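Local coordinates for protein beta-phenylalanine aminotransferase (Variovorax paradoxus, PDB 4AO9) that catalyses the pyridoxal-5'-phosphate-dependent transamination of beta-phenylalanine, probably handing its amino group to a 2-oxo acid, at residues A[171-176]-A[198-203]; A[178-183]-A[223-228]; A[202-207]-A[234-239]. All coordinates share one frame; numbering follows the deposited sequence.

Interaction 1 (A[171-176]-A[198-203])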
loop_
_atom_site.group_PDB
_atom_site.type_symbol
_atom_site.label_atom_id
_atom_site.label_comp_id
_atom_site.label_asym_id
_atom_site.label_seq_id
_atom_site.Cartn_x
_atom_site.Cartn_y
_atom_site.Cartn_z
ATOM N N LYS A 171 12.495 -9.447 -18.928
ATOM C CA LYS A 171 13.312 -10.097 -17.913
ATOM C C LYS A 171 13.830 -9.096 -16.891
ATOM O O LYS A 171 14.253 -7.992 -17.240
ATOM C CB LYS A 171 14.453 -10.871 -18.566
ATOM C CG LYS A 171 15.122 -11.843 -17.619
ATOM C CD LYS A 171 16.191 -12.691 -18.299
ATOM C CE LYS A 171 15.618 -13.647 -19.348
ATOM N NZ LYS A 171 14.760 -14.743 -18.782
ATOM N N ILE A 172 13.788 -9.482 -15.621
ATOM C CA ILE A 172 14.181 -8.609 -14.520
ATOM C C ILE A 172 15.318 -9.268 -13.746
ATOM O O ILE A 172 15.169 -10.383 -13.257
ATOM C CB ILE A 172 12.998 -8.364 -13.569
ATOM C CG1 ILE A 172 11.843 -7.701 -14.328
ATOM C CG2 ILE A 172 13.455 -7.518 -12.357
ATOM C CD1 ILE A 172 10.540 -7.666 -13.533
ATOM N N VAL A 173 16.468 -8.599 -13.667
ATOM C CA VAL A 173 17.580 -9.082 -12.850
ATOM C C VAL A 173 17.451 -8.565 -11.426
ATOM O O VAL A 173 17.299 -7.366 -11.195
ATOM C CB VAL A 173 18.939 -8.667 -13.464
ATOM C CG1 VAL A 173 20.092 -8.996 -12.517
ATOM C CG2 VAL A 173 19.145 -9.354 -14.805
ATOM N N VAL A 174 17.478 -9.504 -10.486
ATOM C CA VAL A 174 17.496 -9.211 -9.051
ATOM C C VAL A 174 18.598 -10.049 -8.408
ATOM O O VAL A 174 19.258 -10.858 -9.087
ATOM C CB VAL A 174 16.132 -9.532 -8.380
ATOM C CG1 VAL A 174 15.064 -8.528 -8.842
ATOM C CG2 VAL A 174 15.702 -10.987 -8.648
ATOM N N PHE A 175 18.800 -9.866 -7.109
ATOM C CA PHE A 175 19.907 -10.537 -6.433
ATOM C C PHE A 175 19.483 -11.382 -5.268
ATOM O O PHE A 175 18.506 -11.073 -4.582
ATOM C CB PHE A 175 21.018 -9.532 -6.094
ATOM C CG PHE A 175 21.548 -8.885 -7.322
ATOM C CD1 PHE A 175 20.915 -7.761 -7.852
ATOM C CD2 PHE A 175 22.573 -9.477 -8.043
ATOM C CE1 PHE A 175 21.336 -7.216 -9.067
ATOM C CE2 PHE A 175 23.008 -8.934 -9.243
ATOM C CZ PHE A 175 22.383 -7.803 -9.762
ATOM N N SER A 176 20.211 -12.487 -5.085
ATOM C CA SER A 176 19.973 -13.405 -3.978
ATOM C C SER A 176 19.942 -12.623 -2.672
ATOM O O SER A 176 20.786 -11.749 -2.447
ATOM C CB SER A 176 21.081 -14.467 -3.941
ATOM O OG SER A 176 22.354 -13.877 -3.724
ATOM N N ASP A 198 9.282 -12.455 -14.856
ATOM C CA ASP A 198 10.421 -13.257 -15.289
ATOM C C ASP A 198 11.702 -12.789 -14.589
ATOM O O ASP A 198 12.441 -11.964 -15.123
ATOM C CB ASP A 198 10.581 -13.191 -16.809
ATOM C CG ASP A 198 11.749 -14.026 -17.297
ATOM O OD1 ASP A 198 12.067 -15.043 -16.641
ATOM O OD2 ASP A 198 12.351 -13.646 -18.315
ATOM N N PHE A 199 11.956 -13.314 -13.395
ATOM C CA PHE A 199 13.140 -12.933 -12.626
ATOM C C PHE A 199 14.350 -13.805 -12.917
ATOM O O PHE A 199 14.252 -15.040 -12.881
ATOM C CB PHE A 199 12.847 -13.004 -11.125
ATOM C CG PHE A 199 11.906 -11.949 -10.632
ATOM C CD1 PHE A 199 12.275 -10.605 -10.633
ATOM C CD2 PHE A 199 10.643 -12.296 -10.137
ATOM C CE1 PHE A 199 11.399 -9.617 -10.161
ATOM C CE2 PHE A 199 9.774 -11.316 -9.672
ATOM C CZ PHE A 199 10.149 -9.989 -9.673
ATOM N N LEU A 200 15.489 -13.153 -13.158
ATOM C CA LEU A 200 16.793 -13.821 -13.195
ATOM C C LEU A 200 17.535 -13.435 -11.916
ATOM O O LEU A 200 17.880 -12.262 -11.722
ATOM C CB LEU A 200 17.577 -13.382 -14.432
ATOM C CG LEU A 200 19.036 -13.828 -14.532
ATOM C CD1 LEU A 200 19.161 -15.354 -14.514
ATOM C CD2 LEU A 200 19.655 -13.273 -15.800
ATOM N N VAL A 201 17.764 -14.419 -11.041
ATOM C CA VAL A 201 18.319 -14.170 -9.715
ATOM C C VAL A 201 19.811 -14.473 -9.725
ATOM O O VAL A 201 20.224 -15.620 -9.974
ATOM C CB VAL A 201 17.608 -15.023 -8.615
ATOM C CG1 VAL A 201 18.136 -14.647 -7.227
ATOM C CG2 VAL A 201 16.091 -14.841 -8.676
ATOM N N LEU A 202 20.610 -13.446 -9.451
ATOM C CA LEU A 202 22.065 -13.536 -9.506
ATOM C C LEU A 202 22.653 -13.325 -8.120
ATOM O O LEU A 202 22.009 -12.740 -7.252
ATOM C CB LEU A 202 22.605 -12.476 -10.475
ATOM C CG LEU A 202 22.154 -12.570 -11.938
ATOM C CD1 LEU A 202 22.838 -11.493 -12.785
ATOM C CD2 LEU A 202 22.422 -13.956 -12.529
ATOM N N PRO A 203 23.893 -13.782 -7.897
ATOM C CA PRO A 203 24.470 -13.616 -6.562
ATOM C C PRO A 203 24.820 -12.164 -6.231
ATOM O O PRO A 203 25.459 -11.480 -7.025
ATOM C CB PRO A 203 25.749 -14.470 -6.611
ATOM C CG PRO A 203 25.677 -15.236 -7.890
ATOM C CD PRO A 203 24.777 -14.519 -8.817
#

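Interaction 2 (A[178-183]-A[223-228]). With PLP (pyridoxal-5'-phosphate), chain C.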
loop_
_atom_site.group_PDB
_atom_site.type_symbol
_atom_site.label_atom_id
_atom_site.label_comp_id
_atom_site.label_asym_id
_atom_site.label_seq_id
_atom_site.Cartn_x
_atom_site.Cartn_y
_atom_site.Cartn_z
ATOM N N GLY A 178 17.763 -10.458 -1.945
ATOM C CA GLY A 178 17.087 -9.200 -2.207
ATOM C C GLY A 178 15.705 -9.142 -1.594
ATOM O O GLY A 178 14.947 -10.119 -1.635
ATOM N N TYR A 179 15.396 -7.998 -0.996
ATOM C CA TYR A 179 14.067 -7.760 -0.450
ATOM C C TYR A 179 13.525 -6.442 -0.959
ATOM O O TYR A 179 14.090 -5.367 -0.684
ATOM C CB TYR A 179 14.035 -7.787 1.086
ATOM C CG TYR A 179 12.641 -7.549 1.612
ATOM C CD1 TYR A 179 11.684 -8.564 1.579
ATOM C CD2 TYR A 179 12.256 -6.292 2.066
ATOM C CE1 TYR A 179 10.382 -8.338 2.037
ATOM C CE2 TYR A 179 10.949 -6.056 2.525
ATOM C CZ TYR A 179 10.025 -7.086 2.498
ATOM O OH TYR A 179 8.737 -6.863 2.933
ATOM N N HIS A 180 12.391 -6.529 -1.656
ATOM C CA HIS A 180 11.815 -5.353 -2.306
ATOM C C HIS A 180 10.345 -5.183 -1.952
ATOM O O HIS A 180 9.633 -4.385 -2.567
ATOM C CB HIS A 180 12.039 -5.431 -3.815
ATOM C CG HIS A 180 13.480 -5.616 -4.175
ATOM N ND1 HIS A 180 14.420 -4.624 -3.996
ATOM C CD2 HIS A 180 14.148 -6.687 -4.679
ATOM C CE1 HIS A 180 15.604 -5.074 -4.388
ATOM N NE2 HIS A 180 15.464 -6.317 -4.809
ATOM N N GLY A 181 9.907 -5.927 -0.935
ATOM C CA GLY A 181 8.534 -5.842 -0.447
ATOM C C GLY A 181 7.843 -7.178 -0.366
ATOM O O GLY A 181 8.440 -8.215 -0.666
ATOM N N GLY A 182 6.559 -7.126 0.000
ATOM C CA GLY A 182 5.791 -8.317 0.375
ATOM C C GLY A 182 5.606 -9.355 -0.707
ATOM O O GLY A 182 5.396 -10.531 -0.404
ATOM N N VAL A 183 5.663 -8.917 -1.959
ATOM C CA VAL A 183 5.537 -9.833 -3.090
ATOM C C VAL A 183 6.758 -9.740 -4.000
ATOM O O VAL A 183 6.693 -10.111 -5.168
ATOM C CB VAL A 183 4.223 -9.619 -3.882
ATOM C CG1 VAL A 183 3.011 -10.011 -3.035
ATOM C CG2 VAL A 183 4.103 -8.164 -4.352
ATOM N N VAL A 223 15.393 -4.511 -16.801
ATOM C CA VAL A 223 15.754 -3.798 -15.591
ATOM C C VAL A 223 16.639 -4.651 -14.704
ATOM O O VAL A 223 16.512 -5.879 -14.675
ATOM C CB VAL A 223 14.463 -3.281 -14.865
ATOM C CG1 VAL A 223 13.529 -4.400 -14.548
ATOM C CG2 VAL A 223 14.802 -2.460 -13.631
ATOM N N VAL A 224 17.581 -3.982 -14.040
ATOM C CA VAL A 224 18.378 -4.558 -12.961
ATOM C C VAL A 224 17.933 -3.833 -11.702
ATOM O O VAL A 224 18.058 -2.618 -11.627
ATOM C CB VAL A 224 19.889 -4.322 -13.202
ATOM C CG1 VAL A 224 20.696 -4.900 -12.039
ATOM C CG2 VAL A 224 20.328 -4.950 -14.544
ATOM N N LEU A 225 17.383 -4.577 -10.744
ATOM C CA LEU A 225 16.839 -4.002 -9.505
ATOM C C LEU A 225 17.690 -4.459 -8.330
ATOM O O LEU A 225 17.913 -5.665 -8.147
ATOM C CB LEU A 225 15.370 -4.428 -9.323
ATOM C CG LEU A 225 14.729 -4.112 -7.961
ATOM C CD1 LEU A 225 14.576 -2.622 -7.743
ATOM C CD2 LEU A 225 13.368 -4.797 -7.835
ATOM N N VAL A 226 18.197 -3.506 -7.550
ATOM C CA VAL A 226 19.135 -3.841 -6.478
ATOM C C VAL A 226 19.081 -2.841 -5.323
ATOM O O VAL A 226 18.874 -1.635 -5.526
ATOM C CB VAL A 226 20.589 -3.958 -7.052
ATOM C CG1 VAL A 226 21.108 -2.591 -7.493
ATOM C CG2 VAL A 226 21.559 -4.615 -6.050
ATOM N N GLU A 227 19.286 -3.363 -4.115
ATOM C CA GLU A 227 19.536 -2.530 -2.931
ATOM C C GLU A 227 21.025 -2.183 -2.872
ATOM O O GLU A 227 21.853 -3.082 -2.964
ATOM C CB GLU A 227 19.184 -3.305 -1.665
ATOM C CG GLU A 227 17.702 -3.723 -1.548
ATOM C CD GLU A 227 17.553 -4.899 -0.605
ATOM O OE1 GLU A 227 17.421 -4.656 0.621
ATOM O OE2 GLU A 227 17.612 -6.054 -1.095
ATOM N N PRO A 228 21.383 -0.892 -2.717
ATOM C CA PRO A 228 22.832 -0.582 -2.619
ATOM C C PRO A 228 23.478 -1.119 -1.333
ATOM O O PRO A 228 24.708 -1.254 -1.278
ATOM C CB PRO A 228 22.903 0.943 -2.694
ATOM C CG PRO A 228 21.564 1.416 -3.100
ATOM C CD PRO A 228 20.555 0.312 -2.921
HETATM N N1 PLP C . 12.451 -2.459 -0.100
HETATM C C2 PLP C . 13.253 -2.356 0.958
HETATM C C2A PLP C . 14.759 -2.314 0.692
HETATM C C3 PLP C . 12.717 -2.275 2.247
HETATM O O3 PLP C . 13.497 -2.170 3.211
HETATM C C4 PLP C . 11.330 -2.307 2.467
HETATM C C4A PLP C . 10.686 -2.199 3.863
HETATM C C5 PLP C . 10.531 -2.452 1.311
HETATM C C6 PLP C . 11.125 -2.525 0.051
HETATM C C5A PLP C . 8.995 -2.526 1.405
HETATM O O4P PLP C . 8.351 -1.413 1.864
HETATM P P PLP C . 6.880 -1.618 2.488
HETATM O O1P PLP C . 7.043 -2.506 3.779
HETATM O O2P PLP C . 5.980 -2.363 1.440
HETATM O O3P PLP C . 6.361 -0.242 2.737
HETATM O O HOH W 1 17.780 -7.386 -5.895
#

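Interaction 3 (A[202-207]-A[234-239])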
loop_
_atom_site.group_PDB
_atom_site.type_symbol
_atom_site.label_atom_id
_atom_site.label_comp_id
_atom_site.label_asym_id
_atom_site.label_seq_id
_atom_site.Cartn_x
_atom_site.Cartn_y
_atom_site.Cartn_z
ATOM N N LEU A 202 20.610 -13.446 -9.451
ATOM C CA LEU A 202 22.065 -13.536 -9.506
ATOM C C LEU A 202 22.653 -13.325 -8.120
ATOM O O LEU A 202 22.009 -12.740 -7.252
ATOM C CB LEU A 202 22.605 -12.476 -10.475
ATOM C CG LEU A 202 22.154 -12.570 -11.938
ATOM C CD1 LEU A 202 22.838 -11.493 -12.785
ATOM C CD2 LEU A 202 22.422 -13.956 -12.529
ATOM N N PRO A 203 23.893 -13.782 -7.897
ATOM C CA PRO A 203 24.470 -13.616 -6.562
ATOM C C PRO A 203 24.820 -12.164 -6.231
ATOM O O PRO A 203 25.459 -11.480 -7.025
ATOM C CB PRO A 203 25.749 -14.470 -6.611
ATOM C CG PRO A 203 25.677 -15.236 -7.890
ATOM C CD PRO A 203 24.777 -14.519 -8.817
ATOM N N TYR A 204 24.404 -11.698 -5.057
ATOM C CA TYR A 204 24.795 -10.357 -4.614
ATOM C C TYR A 204 26.314 -10.255 -4.468
ATOM O O TYR A 204 26.968 -11.198 -4.020
ATOM C CB TYR A 204 24.120 -10.032 -3.286
ATOM C CG TYR A 204 24.094 -8.560 -2.915
ATOM C CD1 TYR A 204 23.312 -7.648 -3.628
ATOM C CD2 TYR A 204 24.822 -8.091 -1.828
ATOM C CE1 TYR A 204 23.258 -6.305 -3.268
ATOM C CE2 TYR A 204 24.784 -6.742 -1.457
ATOM C CZ TYR A 204 23.994 -5.860 -2.171
ATOM O OH TYR A 204 23.935 -4.536 -1.817
ATOM N N ASN A 205 26.860 -9.109 -4.862
ATOM C CA ASN A 205 28.295 -8.814 -4.722
ATOM C C ASN A 205 29.221 -9.681 -5.561
ATOM O O ASN A 205 30.399 -9.789 -5.259
ATOM C CB ASN A 205 28.725 -8.795 -3.239
ATOM C CG ASN A 205 28.497 -7.446 -2.605
ATOM O OD1 ASN A 205 28.509 -6.433 -3.296
ATOM N ND2 ASN A 205 28.287 -7.415 -1.287
ATOM N N ASP A 206 28.682 -10.288 -6.611
ATOM C CA ASP A 206 29.495 -11.017 -7.580
ATOM C C ASP A 206 29.503 -10.242 -8.889
ATOM O O ASP A 206 28.620 -10.410 -9.737
ATOM C CB ASP A 206 28.938 -12.427 -7.770
ATOM C CG ASP A 206 29.804 -13.293 -8.674
ATOM O OD1 ASP A 206 30.674 -12.753 -9.400
ATOM O OD2 ASP A 206 29.591 -14.522 -8.652
ATOM N N ALA A 207 30.502 -9.376 -9.040
ATOM C CA ALA A 207 30.615 -8.510 -10.209
ATOM C C ALA A 207 30.783 -9.304 -11.497
ATOM O O ALA A 207 30.186 -8.964 -12.524
ATOM C CB ALA A 207 31.771 -7.509 -10.038
ATOM N N GLY A 234 20.436 -8.794 5.995
ATOM C CA GLY A 234 21.377 -8.605 7.115
ATOM C C GLY A 234 22.311 -7.402 7.067
ATOM O O GLY A 234 23.441 -7.477 7.580
ATOM N N CYS A 235 21.865 -6.289 6.473
ATOM C CA CYS A 235 22.715 -5.087 6.338
ATOM C C CYS A 235 24.060 -5.422 5.690
ATOM O O CYS A 235 25.131 -5.258 6.293
ATOM C CB CYS A 235 22.917 -4.383 7.684
ATOM S SG CYS A 235 21.402 -3.726 8.365
ATOM N N ILE A 236 23.975 -5.888 4.447
ATOM C CA ILE A 236 25.132 -6.307 3.664
ATOM C C ILE A 236 25.436 -5.234 2.611
ATOM O O ILE A 236 24.708 -5.103 1.629
ATOM C CB ILE A 236 24.867 -7.659 2.962
ATOM C CG1 ILE A 236 24.377 -8.710 3.967
ATOM C CG2 ILE A 236 26.124 -8.117 2.213
ATOM C CD1 ILE A 236 24.124 -10.088 3.373
ATOM N N PRO A 237 26.506 -4.444 2.811
ATOM C CA PRO A 237 26.854 -3.412 1.836
ATOM C C PRO A 237 27.164 -3.976 0.458
ATOM O O PRO A 237 27.876 -4.985 0.333
ATOM C CB PRO A 237 28.111 -2.766 2.447
ATOM C CG PRO A 237 27.945 -3.010 3.904
ATOM C CD PRO A 237 27.403 -4.398 3.980
ATOM N N GLY A 238 26.609 -3.332 -0.567
ATOM C CA GLY A 238 26.997 -3.613 -1.948
ATOM C C GLY A 238 28.367 -3.020 -2.176
ATOM O O GLY A 238 28.617 -1.854 -1.854
ATOM N N GLN A 239 29.254 -3.831 -2.731
ATOM C CA GLN A 239 30.625 -3.381 -2.969
ATOM C C GLN A 239 30.687 -2.481 -4.202
ATOM O O GLN A 239 29.951 -2.703 -5.160
ATOM C CB GLN A 239 31.557 -4.585 -3.094
ATOM C CG GLN A 239 31.617 -5.440 -1.825
ATOM C CD GLN A 239 32.018 -4.645 -0.578
ATOM O OE1 GLN A 239 31.253 -4.543 0.390
ATOM N NE2 GLN A 239 33.209 -4.071 -0.606
#

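Interaction 1 (A[171-176]-A[198-203])
K171 meets D198 across strands 171-175 and 198-202, and the lysine chain wraps round one carboxylate oxygen. Its CB lies 3.5 Å from D198 OD2, and CG stays close to the same atom. CD is a little farther from OD2 and also comes within 4.2 Å of L200 CB. Bends at chi3 (-66°) and chi4 (-67°) then turn the chain, so that CE returns to 3.4 Å from D198 OD2 and NZ closes a salt bridge of 2.7 Å with D198 OD2, on the syn lone pair. A long, flexible lysine suits this partly exposed margin, where its methylenes can pack while its charge is paired.

The two strands belong to the mainly parallel sheet of the large domain in fold type I aminotransferases, with 198-202 outermost in the chain. The backbone ladder is regular: I172 and V174 each give their N-H to, and accept at their O from, the neighbouring strand, using D198, L200 and L202, and S176 N extends it past the strand end to L202 O.

On the face of I172 and V174, the F199 ring lies alongside I172, its CE1 3.7 Å from I172 CG2, and V174 CG1 approaches F199 CD1 obliquely at 3.9 Å; helix 152-167 packs on I172. Beta-branched I172 and V174 suit a strand and set their methyls against the ring. On the other face V173 CG1 touches L202 CD1 at 3.7 Å, while the F175 ring brings CE2 to 3.8 Å from L202 CB and takes an edge-to-face partner in F242.

Interaction 2 (A[178-183]-A[223-228])
H180 and L225 make the tight half of this buried contact. The leucine methyl CD2 sits squarely over the imidazole, 3.8 Å from the ring centroid and 11° off its normal, a CH-pi contact between side chains that approach from opposite directions. L225 has chi1 of 170°, which sets CG opposite the backbone N and carries CD2 to the ring. An aliphatic branch fits the face of the ring while its nitrogens make polar contacts at the rim, ND1 bonding D260.

A second firm point is the bond from Y179 N to E227 OE2, 2.9 Å and nearly straight. The N-H arrives from above the carboxylate plane, 48° out of it, and G178 CA lies 3.4 Å from the same E227 OE2. Glycine suits that place because a side chain there would crowd the H180 ring. The other oxygen, OE1, is taken by G231 N and lies near the methyl carbon of the cofactor, C2A. This is the pyridoxal-5'-phosphate pocket of a class-III aminotransferase, formed here where the loop after strand 171-175 folds over the end of strand 221-226. Y179 turns the CE2 edge of its ring to the pyridine, 3.8 Å from PLP C4, and its hydroxyl bonds S318 of the second subunit.

The looser side of the histidine lacks a direct polar link to the strand. Instead one water lies at the ring edge, in its plane, 2.8 Å from H180 NE2, and donates to L225 O, also at 2.8 Å. Nearby, H180 CE1 merely touches E227 CG at 3.8 Å.

Interaction 3 (A[202-207]-A[234-239])
A positive phi of 66° at N205, with chi1 at -86°, swings its amide across to the backbone of P237-Q239, while chi1 of -163° at Y204 sends the phenol the same way. The two residues are the middle pair of a type II beta turn from P203 to D206, joining strand 198-202 to helix 207-216. Asparagine readily adopts the positive phi of the second of these positions, and its amide here works at both ends. OD1 accepts from Q239 N at 2.8 Å, almost straight. ND2 donates to P237 O at 2.9 Å, a partner lying in the amide plane, and also bonds R388 O. These bonds fix the amide's rotation and hold the chain where Q239 takes the N-cap position of helix 240-253. G238 lets the phenol oxygen, Y204 OH, come within 3.2 Å of its CA, where a CB would clash; the hydroxyl itself bonds E227 O. Buried, the ring also packs edge-to-face with F242. I236, which with C235 faces Q230 in a G1 beta bulge, points its side chain toward the turn, with CG2 4.1 Å from Y204 CE2. Its backbone contributes separately, I236 O lying 3.5 Å from Y204 CE2.

In the fold
Strand 171-175 of interaction 1 is also paired with strand 221-226 of interaction 2: V173 O accepts from L225 N at 2.8 Å, and V173 N lies 2.9 Å from V223 O. Their centres are about 9 Å apart. Interaction 3 continues from interaction 1 along the chain through L202 and P203, and S176 OG lies 3.3 Å from Y204 N, probably hydrogen-bonded. Y204 OH meets E227 O at 2.8 Å and G238 N meets P228 O at 2.9 Å, tying interaction 3 to interaction 2. Interaction 2 alone touches the cofactor; the side chains of V174 and Y204 remain about 11 and 10 Å from it.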